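Local coordinates for protein carbon monoxide dehydrogenase (Thermococcus sp. AM4, PDB 6T7J) that catalyses the reversible oxidation of carbon monoxide to carbon dioxide, passing electrons to ferredoxin, and is captured here with a nickel-free active-site cluster, at residues K33-R38 with L323-L327; V568-V572 with I600-F604; A250-V256 with G315-A319; I442-V446 with I617-L622; H458-H462 with C481-A485. All blocks are in the same frame, centred on the assembly; numbering follows the deposited sequence.

Contact 1 (K33-R38 with L323-L327)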
# COMPACT_ATOMS: atom_id res chain seq x y z
N LYS A 33 29.86 4.58 11.10
CA LYS A 33 29.45 4.13 9.77
C LYS A 33 28.49 5.13 9.15
O LYS A 33 27.56 5.60 9.80
CB LYS A 33 28.79 2.75 9.85
CG LYS A 33 29.68 1.66 10.43
CD LYS A 33 29.11 0.28 10.12
CE LYS A 33 29.76 -0.79 10.99
NZ LYS A 33 29.37 -2.16 10.56
N THR A 34 28.71 5.44 7.88
CA THR A 34 27.79 6.24 7.08
C THR A 34 27.05 5.34 6.10
O THR A 34 27.24 4.12 6.08
CB THR A 34 28.53 7.36 6.35
OG1 THR A 34 29.17 6.84 5.18
CG2 THR A 34 29.58 7.99 7.25
N ALA A 35 26.19 5.95 5.28
CA ALA A 35 25.45 5.19 4.29
C ALA A 35 26.37 4.51 3.29
O ALA A 35 26.06 3.43 2.78
CB ALA A 35 24.44 6.09 3.57
N TRP A 36 27.52 5.13 2.99
CA TRP A 36 28.45 4.54 2.04
C TRP A 36 29.08 3.25 2.59
O TRP A 36 29.18 2.25 1.87
CB TRP A 36 29.54 5.55 1.68
CG TRP A 36 29.05 6.73 0.88
CD1 TRP A 36 28.86 6.78 -0.47
CD2 TRP A 36 28.69 8.03 1.38
NE1 TRP A 36 28.41 8.02 -0.85
CE2 TRP A 36 28.30 8.81 0.27
CE3 TRP A 36 28.67 8.60 2.65
CZ2 TRP A 36 27.89 10.13 0.40
CZ3 TRP A 36 28.26 9.92 2.78
CH2 TRP A 36 27.88 10.67 1.66
N HIS A 37 29.50 3.27 3.86
CA HIS A 37 30.08 2.08 4.46
C HIS A 37 29.08 0.92 4.48
O HIS A 37 29.44 -0.22 4.18
CB HIS A 37 30.56 2.38 5.88
CG HIS A 37 31.53 3.52 5.96
ND1 HIS A 37 31.14 4.81 6.25
CD2 HIS A 37 32.87 3.56 5.79
CE1 HIS A 37 32.20 5.60 6.25
NE2 HIS A 37 33.27 4.86 5.97
N ARG A 38 27.83 1.21 4.82
CA ARG A 38 26.83 0.14 4.87
C ARG A 38 26.45 -0.34 3.48
O ARG A 38 26.17 -1.53 3.29
CB ARG A 38 25.61 0.62 5.66
CG ARG A 38 25.93 0.94 7.12
CD ARG A 38 24.68 1.25 7.93
NE ARG A 38 24.03 2.46 7.45
CZ ARG A 38 24.28 3.68 7.92
NH1 ARG A 38 25.18 3.86 8.88
NH2 ARG A 38 23.63 4.73 7.42
N LEU A 323 22.10 12.32 1.44
CA LEU A 323 23.26 11.56 1.91
C LEU A 323 24.17 12.35 2.83
O LEU A 323 25.16 11.81 3.34
CB LEU A 323 24.06 11.05 0.71
CG LEU A 323 23.45 9.81 0.04
CD1 LEU A 323 24.24 9.42 -1.19
CD2 LEU A 323 23.39 8.66 1.04
N MET A 324 23.86 13.62 3.07
CA MET A 324 24.67 14.45 3.94
C MET A 324 24.13 14.55 5.36
O MET A 324 24.83 15.06 6.24
CB MET A 324 24.82 15.86 3.35
CG MET A 324 25.53 15.87 2.00
SD MET A 324 25.52 17.48 1.20
CE MET A 324 26.74 18.35 2.18
N GLN A 325 22.91 14.05 5.62
CA GLN A 325 22.32 14.20 6.95
C GLN A 325 23.24 13.63 8.03
O GLN A 325 23.61 14.33 8.98
CB GLN A 325 20.93 13.55 7.01
CG GLN A 325 20.85 12.10 6.55
CD GLN A 325 19.42 11.60 6.50
OE1 GLN A 325 18.81 11.33 7.53
NE2 GLN A 325 18.88 11.47 5.29
N GLU A 326 23.66 12.37 7.87
CA GLU A 326 24.65 11.78 8.76
C GLU A 326 25.85 12.69 8.93
O GLU A 326 26.26 13.01 10.05
CB GLU A 326 25.10 10.42 8.23
CG GLU A 326 24.28 9.24 8.69
CD GLU A 326 24.64 7.99 7.92
OE1 GLU A 326 24.89 8.10 6.71
OE2 GLU A 326 24.67 6.90 8.54
N LEU A 327 26.42 13.14 7.81
CA LEU A 327 27.63 13.95 7.86
C LEU A 327 27.42 15.21 8.68
O LEU A 327 28.36 15.68 9.34
CB LEU A 327 28.08 14.31 6.44
CG LEU A 327 28.37 13.11 5.54
CD1 LEU A 327 28.56 13.54 4.09
CD2 LEU A 327 29.60 12.36 6.05
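Glu326 reaches across to the capped N-terminal end of helix 35-42, where Thr34 and His37 form a capping box, and its two carboxylate oxygens divide the work. OE1 takes the N-H of Ala35, one of the first amides of the helix, through its syn lone pair at 2.9 Å. OE2 forms a salt bridge with Arg38, whose NH2 lies 2.7 Å from it; the oxygen sits at the guanidinium edge, in plane, while the arginine arrives from above the carboxylate plane. A helix N-terminus and a guanidinium together would probably stabilise the negative charge of this buried acid.

Equally tight is the packing of Trp36 on Leu323 and Leu327. Its CH2 comes 3.4 Å from Leu323 O, oblique to the ring, and the indole makes no hydrogen bond across the segments. Lys33, partly exposed, marks the looser side: its side chain stays 6.0 Å or more from segment 323-327 and turns its amine to Glu41. Arg38 NH2 also donates to Val76 O of the second subunit, so the guanidinium that holds Glu326 reaches that chain too. At the far end of the indole, Leu327 CD1 meets the ring edge near its plane, 3.8 Å from Trp36 CH2.

Contact 2 (V568-V572 with I600-F604)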
# COMPACT_ATOMS: atom_id res chain seq x y z
N VAL A 568 6.00 11.32 -16.59
CA VAL A 568 5.73 10.58 -17.83
C VAL A 568 4.26 10.73 -18.21
O VAL A 568 3.93 11.13 -19.34
CB VAL A 568 6.12 9.10 -17.67
CG1 VAL A 568 5.59 8.29 -18.84
CG2 VAL A 568 7.64 8.96 -17.57
N ALA A 569 3.36 10.45 -17.27
CA ALA A 569 1.92 10.50 -17.54
C ALA A 569 1.46 11.90 -17.92
O ALA A 569 0.47 12.06 -18.63
CB ALA A 569 1.14 9.99 -16.33
N SER A 570 2.15 12.93 -17.43
CA SER A 570 1.87 14.30 -17.85
C SER A 570 2.43 14.61 -19.23
O SER A 570 2.20 15.71 -19.74
CB SER A 570 2.44 15.29 -16.83
OG SER A 570 2.00 14.97 -15.52
N GLY A 571 3.15 13.68 -19.84
CA GLY A 571 3.59 13.82 -21.21
C GLY A 571 5.02 14.27 -21.41
O GLY A 571 5.40 14.58 -22.54
N VAL A 572 5.84 14.32 -20.35
CA VAL A 572 7.22 14.78 -20.47
C VAL A 572 8.15 13.57 -20.53
O VAL A 572 8.03 12.64 -19.73
CB VAL A 572 7.61 15.73 -19.32
CG1 VAL A 572 7.19 15.20 -17.99
CG2 VAL A 572 9.10 15.97 -19.32
N ILE A 600 0.18 8.10 -23.55
CA ILE A 600 0.03 9.33 -22.78
C ILE A 600 0.95 10.43 -23.30
O ILE A 600 0.79 11.60 -22.93
CB ILE A 600 0.28 9.06 -21.29
CG1 ILE A 600 1.49 8.14 -21.10
CG2 ILE A 600 -0.93 8.41 -20.66
CD1 ILE A 600 2.80 8.86 -21.03
N GLY A 601 1.92 10.08 -24.14
CA GLY A 601 2.77 11.07 -24.79
C GLY A 601 4.13 11.28 -24.18
O GLY A 601 4.90 12.10 -24.70
N GLY A 602 4.46 10.60 -23.08
CA GLY A 602 5.79 10.63 -22.50
C GLY A 602 6.32 9.22 -22.34
O GLY A 602 5.65 8.24 -22.68
N LYS A 603 7.54 9.14 -21.82
CA LYS A 603 8.17 7.84 -21.62
C LYS A 603 9.39 7.99 -20.73
O LYS A 603 9.89 9.09 -20.49
CB LYS A 603 8.56 7.19 -22.96
CG LYS A 603 9.67 7.91 -23.72
CD LYS A 603 9.91 7.24 -25.06
CE LYS A 603 10.89 8.02 -25.92
NZ LYS A 603 10.97 7.46 -27.30
N PHE A 604 9.86 6.85 -20.23
CA PHE A 604 11.07 6.78 -19.42
C PHE A 604 12.30 6.53 -20.30
O PHE A 604 12.20 6.00 -21.41
CB PHE A 604 10.95 5.68 -18.37
CG PHE A 604 10.17 6.08 -17.16
CD1 PHE A 604 10.67 7.02 -16.27
CD2 PHE A 604 8.93 5.52 -16.90
CE1 PHE A 604 9.94 7.39 -15.15
CE2 PHE A 604 8.20 5.89 -15.79
CZ PHE A 604 8.70 6.82 -14.91
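Val568 and Phe604 meet through a CH-pi contact that is almost perfectly centred: CG2 lies 3.5 Å from the ring centroid and only 7° off the ring normal. Because the methyl stands over the middle of the ring, it touches all six carbons nearly equally, with CG2 of Val568 between 3.6 and 3.9 Å from each ring atom of Phe604. An alanine in place of Phe604 would probably leave this methyl without its aromatic cover and open a gap between the helix end and the strand that begins here.

Apolar contact continues on the other branch of Val568. With CG1 anti to the backbone N (chi1 169°), that methyl is turned to Ile600 CD1 at 3.6 Å and to the peptide joining Gly602 and Lys603.

The rest of the contact is mostly backbone against backbone, and no hydrogen bond crosses. The CA atoms of Gly571 and Gly602 approach to 4.1 Å, and a side chain on Gly602 would clash with the carbonyl oxygens of Val568 and Val572. Gly571 and Gly601 both have positive phi, each as the residue that leaves a helix. Arg179 links the two turns from outside, donating to Ile600 O and, weakly, to Ala569 O.

Helix 558-569 thus ends in a Schellman motif at Gly571, packed against the glycine turn that leads into strand 604-606, an outermost strand of a parallel Rossmann-like sheet.

Contact 3 (A250-V256 with G315-A319)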
# COMPACT_ATOMS: atom_id res chain seq x y z
N ALA A 250 20.32 33.16 -0.24
CA ALA A 250 20.70 32.50 1.01
C ALA A 250 21.97 31.70 0.76
O ALA A 250 22.57 31.76 -0.32
CB ALA A 250 19.56 31.63 1.54
N GLU A 251 22.38 30.94 1.77
CA GLU A 251 23.63 30.18 1.74
C GLU A 251 23.35 28.69 1.71
O GLU A 251 22.29 28.21 2.14
CB GLU A 251 24.50 30.53 2.95
CG GLU A 251 24.78 32.01 3.10
CD GLU A 251 26.15 32.40 2.57
OE1 GLU A 251 26.48 32.00 1.43
OE2 GLU A 251 26.89 33.10 3.29
N ALA A 252 24.33 27.94 1.21
CA ALA A 252 24.20 26.51 0.99
C ALA A 252 25.51 25.83 1.36
O ALA A 252 26.58 26.45 1.40
CB ALA A 252 23.84 26.19 -0.47
N ASN A 253 25.39 24.52 1.61
CA ASN A 253 26.44 23.59 2.04
C ASN A 253 26.71 23.72 3.54
O ASN A 253 26.20 24.63 4.20
CB ASN A 253 27.73 23.78 1.25
CG ASN A 253 28.53 22.49 1.13
OD1 ASN A 253 28.30 21.54 1.89
ND2 ASN A 253 29.46 22.45 0.19
N LEU A 254 27.51 22.80 4.07
CA LEU A 254 27.68 22.66 5.51
C LEU A 254 28.47 23.79 6.16
O LEU A 254 28.61 23.80 7.38
CB LEU A 254 28.36 21.32 5.82
CG LEU A 254 27.42 20.11 5.68
CD1 LEU A 254 28.18 18.81 5.81
CD2 LEU A 254 26.31 20.19 6.71
N GLY A 255 28.99 24.74 5.38
CA GLY A 255 29.63 25.91 5.96
C GLY A 255 28.68 26.86 6.66
O GLY A 255 29.14 27.83 7.27
N VAL A 256 27.37 26.60 6.59
CA VAL A 256 26.39 27.45 7.26
C VAL A 256 26.25 27.13 8.74
O VAL A 256 25.58 27.88 9.46
CB VAL A 256 25.02 27.33 6.56
CG1 VAL A 256 25.14 27.75 5.11
CG2 VAL A 256 24.50 25.90 6.65
N GLY A 315 14.45 32.19 3.67
CA GLY A 315 15.87 32.39 3.46
C GLY A 315 16.74 31.62 4.42
O GLY A 315 17.91 31.96 4.59
N VAL A 316 16.20 30.59 5.07
CA VAL A 316 16.99 29.78 5.99
C VAL A 316 18.10 29.08 5.22
O VAL A 316 17.83 28.47 4.16
CB VAL A 316 16.10 28.75 6.72
CG1 VAL A 316 16.93 27.84 7.60
CG2 VAL A 316 15.02 29.46 7.53
N PRO A 317 19.35 29.13 5.67
CA PRO A 317 20.42 28.43 4.94
C PRO A 317 20.20 26.93 4.95
O PRO A 317 19.77 26.35 5.95
CB PRO A 317 21.69 28.83 5.71
CG PRO A 317 21.21 29.19 7.08
CD PRO A 317 19.85 29.81 6.87
N ILE A 318 20.49 26.30 3.82
CA ILE A 318 20.34 24.85 3.67
C ILE A 318 21.72 24.22 3.81
O ILE A 318 22.69 24.65 3.17
CB ILE A 318 19.66 24.50 2.33
CG1 ILE A 318 19.14 23.06 2.35
CG2 ILE A 318 20.55 24.76 1.12
CD1 ILE A 318 17.75 22.92 1.79
N ALA A 319 21.82 23.21 4.67
CA ALA A 319 23.11 22.65 5.04
C ALA A 319 23.55 21.50 4.14
O ALA A 319 24.76 21.26 4.02
CB ALA A 319 23.08 22.17 6.50
O HOH W 1 20.99 31.88 4.56
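Glu251 O and Ile318 N join the two backbones by a hydrogen bond of 3.1 Å, with an N-H...O angle of 151°, as segment 250-256 leaves its strand and runs alongside segment 315-319. CA-H...O contacts supplement it: Ala252 CA lies 3.2 Å from Ile318 O, and Pro317 CA also approaches Glu251 O. Further along, a water accepts from Glu251 N and donates to Gly315 O, bridging the backbones where they are too far apart to bond directly.

Side chains fill the two flanks of this pairing. On one, Val256 folds back from the 3-10 turn over Pro317 and Ala319. Its CG1, anti to the carbonyl carbon (chi1 -60°), rests 3.7 Å from Pro317 CB, while CG2 covers Ala319; Leu254 CD2 reaches the same alanine methyl at 3.8 Å. On the other, Ala252 CB packs against Ile318 CG2. Asn253 OD1 accepts from Leu254 N at the start of the turn, the donor tilted well out of the carbonyl plane, and its ND2 is held by Lys18 O.

Larger units meet here. Strand 248-252 is paired antiparallel with strand 411-415, and strand 318-320 is an outermost strand of the parallel sheet, hydrogen-bonded through Pro317 and Ala319 to Gly302 of strand 297-303. The contact therefore joins a two-stranded ribbon to the sheet margin, with helix 480-489 packing against Ala252 and Ile318 and helix 304-314 against Ala250 and Ile318.

Contact 4 (I442-V446 with I617-L622)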
# COMPACT_ATOMS: atom_id res chain seq x y z
N ILE A 442 16.31 30.18 -26.12
CA ILE A 442 16.28 29.09 -25.16
C ILE A 442 15.80 27.84 -25.89
O ILE A 442 14.70 27.85 -26.48
CB ILE A 442 15.38 29.41 -23.95
CG1 ILE A 442 15.99 30.55 -23.13
CG2 ILE A 442 15.19 28.17 -23.08
CD1 ILE A 442 15.24 30.87 -21.86
N LYS A 443 16.62 26.79 -25.89
CA LYS A 443 16.26 25.58 -26.61
C LYS A 443 15.06 24.89 -25.97
O LYS A 443 14.15 24.42 -26.66
CB LYS A 443 17.45 24.62 -26.67
CG LYS A 443 18.15 24.59 -28.02
CD LYS A 443 18.51 25.99 -28.48
CE LYS A 443 19.03 25.98 -29.91
NZ LYS A 443 19.13 27.36 -30.47
N GLY A 444 15.05 24.83 -24.64
CA GLY A 444 13.94 24.22 -23.94
C GLY A 444 14.10 24.39 -22.45
O GLY A 444 14.97 25.13 -21.98
N ILE A 445 13.24 23.71 -21.70
CA ILE A 445 13.26 23.72 -20.25
C ILE A 445 13.35 22.28 -19.77
O ILE A 445 12.71 21.39 -20.34
CB ILE A 445 12.02 24.41 -19.65
CG1 ILE A 445 11.82 25.79 -20.30
CG2 ILE A 445 12.14 24.54 -18.14
CD1 ILE A 445 10.43 26.33 -20.14
N VAL A 446 14.15 22.04 -18.73
CA VAL A 446 14.28 20.71 -18.15
C VAL A 446 14.14 20.81 -16.64
O VAL A 446 14.84 21.62 -16.00
CB VAL A 446 15.61 20.03 -18.53
CG1 VAL A 446 15.78 18.74 -17.74
CG2 VAL A 446 15.63 19.74 -20.02
N ILE A 617 18.66 14.07 -23.79
CA ILE A 617 17.63 15.05 -23.46
C ILE A 617 17.66 16.21 -24.45
O ILE A 617 16.62 16.67 -24.93
CB ILE A 617 17.81 15.54 -22.01
CG1 ILE A 617 17.29 14.49 -21.02
CG2 ILE A 617 17.13 16.88 -21.79
CD1 ILE A 617 17.95 14.54 -19.66
N TYR A 618 18.87 16.68 -24.80
CA TYR A 618 18.99 17.76 -25.76
C TYR A 618 18.48 17.34 -27.14
O TYR A 618 17.84 18.13 -27.84
CB TYR A 618 20.44 18.23 -25.85
CG TYR A 618 20.62 19.43 -26.74
CD1 TYR A 618 20.10 20.66 -26.38
CD2 TYR A 618 21.32 19.33 -27.93
CE1 TYR A 618 20.26 21.77 -27.19
CE2 TYR A 618 21.49 20.43 -28.75
CZ TYR A 618 20.96 21.64 -28.38
OH TYR A 618 21.13 22.74 -29.19
N ASN A 619 18.75 16.09 -27.53
CA ASN A 619 18.27 15.62 -28.83
C ASN A 619 16.75 15.50 -28.84
O ASN A 619 16.10 15.82 -29.85
CB ASN A 619 18.91 14.28 -29.17
CG ASN A 619 20.31 14.44 -29.73
OD1 ASN A 619 20.67 15.50 -30.25
ND2 ASN A 619 21.12 13.39 -29.64
N VAL A 620 16.16 15.06 -27.73
CA VAL A 620 14.70 15.00 -27.64
C VAL A 620 14.11 16.41 -27.71
O VAL A 620 13.07 16.63 -28.36
CB VAL A 620 14.27 14.26 -26.35
CG1 VAL A 620 12.88 14.69 -25.91
CG2 VAL A 620 14.34 12.76 -26.56
N ILE A 621 14.76 17.37 -27.07
CA ILE A 621 14.30 18.76 -27.14
C ILE A 621 14.38 19.28 -28.57
O ILE A 621 13.46 19.95 -29.05
CB ILE A 621 15.11 19.64 -26.17
CG1 ILE A 621 14.75 19.31 -24.72
CG2 ILE A 621 14.86 21.11 -26.46
CD1 ILE A 621 15.60 20.02 -23.70
N LEU A 622 15.48 18.98 -29.27
CA LEU A 622 15.60 19.39 -30.66
C LEU A 622 14.54 18.74 -31.53
O LEU A 622 14.02 19.36 -32.47
CB LEU A 622 17.00 19.06 -31.19
CG LEU A 622 18.16 19.92 -30.67
CD1 LEU A 622 19.42 19.67 -31.49
CD2 LEU A 622 17.79 21.40 -30.70
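Val446 and Ile621 pack methyl to methyl between strand 444-448 and helix 610-627, whose short segments run at 140° with axes 9.5 Å apart. With Val446 CG1 anti to the backbone N (chi1 172°), its other methyl, CG2, is the one directed at the helix. There it meets Ile617 CG2 and Ile621 CD1, each at 3.7 Å, fitting between two residues one helical turn apart.

Ile621 uses both branches. CD1 goes to the valine, while CG2 presses on the backbone, 3.4 Å from Lys443 O. Gly444 makes this approach possible, because a beta carbon there would clash with that methyl.

In Lys443 the first torsion (chi1 -103°) places CG beside the tyrosine, 3.6 Å from Tyr618 CE1; a bend at chi2 then directs the chain from CD onward, so that the amine goes to Gly440 O and Leu632 O. The lysine's methylene chain meets the tyrosine ring obliquely, and Leu622 CG lies over one ring face, offset toward the rim. Replacing Tyr618 by an alanine would probably uncover CB and CG of Lys443 and open a gap beside Leu622.

Val474, on the adjacent strand, also touches Val446, Tyr618 and Ile621. The whole is helix-on-sheet packing of an alpha/beta domain: the near-C-terminal helix covers a parallel, Rossmann-like sheet of strand order 3-2-1-4-5-6.

Contact 5 (H458-H462 with C481-A485). With MSK (Broken Fe4S4 cluster), chain F.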
# COMPACT_ATOMS: atom_id res chain seq x y z
N HIS A 458 28.10 11.14 -5.49
CA HIS A 458 27.19 12.01 -4.76
C HIS A 458 27.10 13.39 -5.41
O HIS A 458 28.10 14.11 -5.50
CB HIS A 458 27.63 12.12 -3.30
CG HIS A 458 26.78 13.05 -2.49
ND1 HIS A 458 27.29 14.15 -1.84
CD2 HIS A 458 25.45 13.04 -2.23
CE1 HIS A 458 26.32 14.78 -1.21
NE2 HIS A 458 25.19 14.13 -1.43
N ASN A 459 25.89 13.74 -5.86
CA ASN A 459 25.57 15.03 -6.47
C ASN A 459 26.30 15.26 -7.79
O ASN A 459 26.11 16.30 -8.42
CB ASN A 459 25.88 16.18 -5.50
CG ASN A 459 24.88 16.28 -4.37
OD1 ASN A 459 23.75 15.80 -4.48
ND2 ASN A 459 25.29 16.91 -3.28
N TYR A 460 27.10 14.29 -8.24
CA TYR A 460 27.84 14.48 -9.49
C TYR A 460 26.90 14.55 -10.69
O TYR A 460 27.06 15.42 -11.55
CB TYR A 460 28.87 13.37 -9.69
CG TYR A 460 29.67 13.54 -10.96
CD1 TYR A 460 30.70 14.46 -11.04
CD2 TYR A 460 29.38 12.78 -12.09
CE1 TYR A 460 31.43 14.62 -12.21
CE2 TYR A 460 30.10 12.93 -13.26
CZ TYR A 460 31.13 13.86 -13.31
OH TYR A 460 31.85 14.02 -14.47
N SER A 461 25.92 13.65 -10.76
CA SER A 461 25.04 13.64 -11.92
C SER A 461 24.13 14.86 -11.92
O SER A 461 23.90 15.46 -12.98
CB SER A 461 24.23 12.34 -11.96
OG SER A 461 25.03 11.27 -12.43
N HIS A 462 23.61 15.26 -10.76
CA HIS A 462 22.82 16.49 -10.66
C HIS A 462 23.54 17.66 -11.33
O HIS A 462 23.05 18.25 -12.30
CB HIS A 462 22.54 16.81 -9.19
CG HIS A 462 21.55 15.89 -8.54
ND1 HIS A 462 20.35 15.56 -9.11
CD2 HIS A 462 21.60 15.25 -7.35
CE1 HIS A 462 19.69 14.74 -8.30
NE2 HIS A 462 20.43 14.54 -7.23
N CYS A 481 16.58 17.54 -3.59
CA CYS A 481 18.01 17.43 -3.35
C CYS A 481 18.83 17.77 -4.59
O CYS A 481 19.99 18.16 -4.46
CB CYS A 481 18.36 16.03 -2.84
SG CYS A 481 17.71 15.67 -1.17
N TRP A 482 18.24 17.69 -5.79
CA TRP A 482 18.91 18.30 -6.94
C TRP A 482 19.10 19.79 -6.71
O TRP A 482 20.16 20.34 -7.04
CB TRP A 482 18.14 18.11 -8.25
CG TRP A 482 18.80 18.95 -9.34
CD1 TRP A 482 19.84 18.58 -10.13
CD2 TRP A 482 18.49 20.31 -9.68
NE1 TRP A 482 20.19 19.61 -10.97
CE2 TRP A 482 19.38 20.69 -10.71
CE3 TRP A 482 17.55 21.24 -9.23
CZ2 TRP A 482 19.35 21.95 -11.30
CZ3 TRP A 482 17.53 22.50 -9.81
CH2 TRP A 482 18.42 22.84 -10.84
N SER A 483 18.08 20.47 -6.20
CA SER A 483 18.22 21.90 -5.98
C SER A 483 19.22 22.19 -4.88
O SER A 483 19.99 23.15 -4.98
CB SER A 483 16.86 22.53 -5.67
OG SER A 483 15.95 22.26 -6.72
N ILE A 484 19.25 21.35 -3.84
CA ILE A 484 20.29 21.53 -2.82
C ILE A 484 21.68 21.35 -3.43
O ILE A 484 22.60 22.12 -3.12
CB ILE A 484 20.06 20.56 -1.64
CG1 ILE A 484 18.67 20.78 -1.04
CG2 ILE A 484 21.12 20.77 -0.57
CD1 ILE A 484 18.31 19.80 0.05
N ALA A 485 21.84 20.37 -4.31
CA ALA A 485 23.13 20.14 -4.96
C ALA A 485 23.53 21.32 -5.84
O ALA A 485 24.67 21.79 -5.80
CB ALA A 485 23.09 18.85 -5.77
S1 MSK F . 14.11 14.63 0.52
S3 MSK F . 12.72 12.26 -1.61
S4 MSK F . 16.05 12.03 -0.79
S5 MSK F . 14.68 14.63 -2.62
FE1 MSK F . 12.06 15.24 -0.22
FE2 MSK F . 15.88 14.21 -0.94
FE3 MSK F . 14.75 12.28 -2.53
FE4 MSK F . 14.13 12.40 0.11
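The active-site cluster pocket gains one of its cysteine ligands from helix 480-489, and His462 of helix 460-471 packs against the residue that follows it. Cys481 SG binds FE2 of the broken Fe4S4 cluster at 2.4 Å. The neighbouring Trp482 carries most of the contact with the histidine. Its CA sits over the His462 ring, 3.8 Å from the centroid and 8° off the normal, a CH-pi contact between helix backbone and imidazole. The two rings themselves meet obliquely, with planes 74° apart, and His462 ND1 comes to the indole edge, 3.2 Å from Trp482 CD1. CG anti to the backbone N (chi1 171°) puts the indole's CD1-NE1 edge beside His462; from there NE1 gives a weak hydrogen bond to His462 O, 3.4 Å away, which lies in the plane of the indole.

Ala485, one turn further on, fills the space between the helices. Its methyl touches Asn459 OD1 at 3.4 Å and His462 CB at 4.0 Å. The polar ends of these partners are engaged elsewhere: Asn459 OD1 accepts from Asn452 ND2, and His462 NE2 bonds to Cys451 O. Cys451 belongs to the same cluster pocket.

The geometry is consistent with a second-shell role for His462. One side of its ring packs against the backbone next to the iron ligand Cys481, while NE2 grips the carbonyl of another pocket cysteine, so a single buried imidazole is likely to help position two parts of the cluster's protein surroundings.

How the contacts relate
Contacts 1, 3 and 5 touch one another. Met324 links them, packing on Asn253 and Leu254 of contact 3 and on His458 of contact 5. Contact 4 touches none of them but comes within about 6 Å of contact 5 (nearest atoms), and its strand 444-448 is followed by helix 460-471; contact 2 lies about 14 Å off. Along the chain, contact 3 falls between the segments of contact 1, and contacts 5 then 2 between those of contact 4. Contacts 2 and 4 belong to one parallel sheet, whereas contact 3 borders the other. Helix 480-489, carrying Cys481, also packs on strand 318-320 through Ile484 and Ile318, so contact 5 probably lies near the junction of the two alpha/beta units.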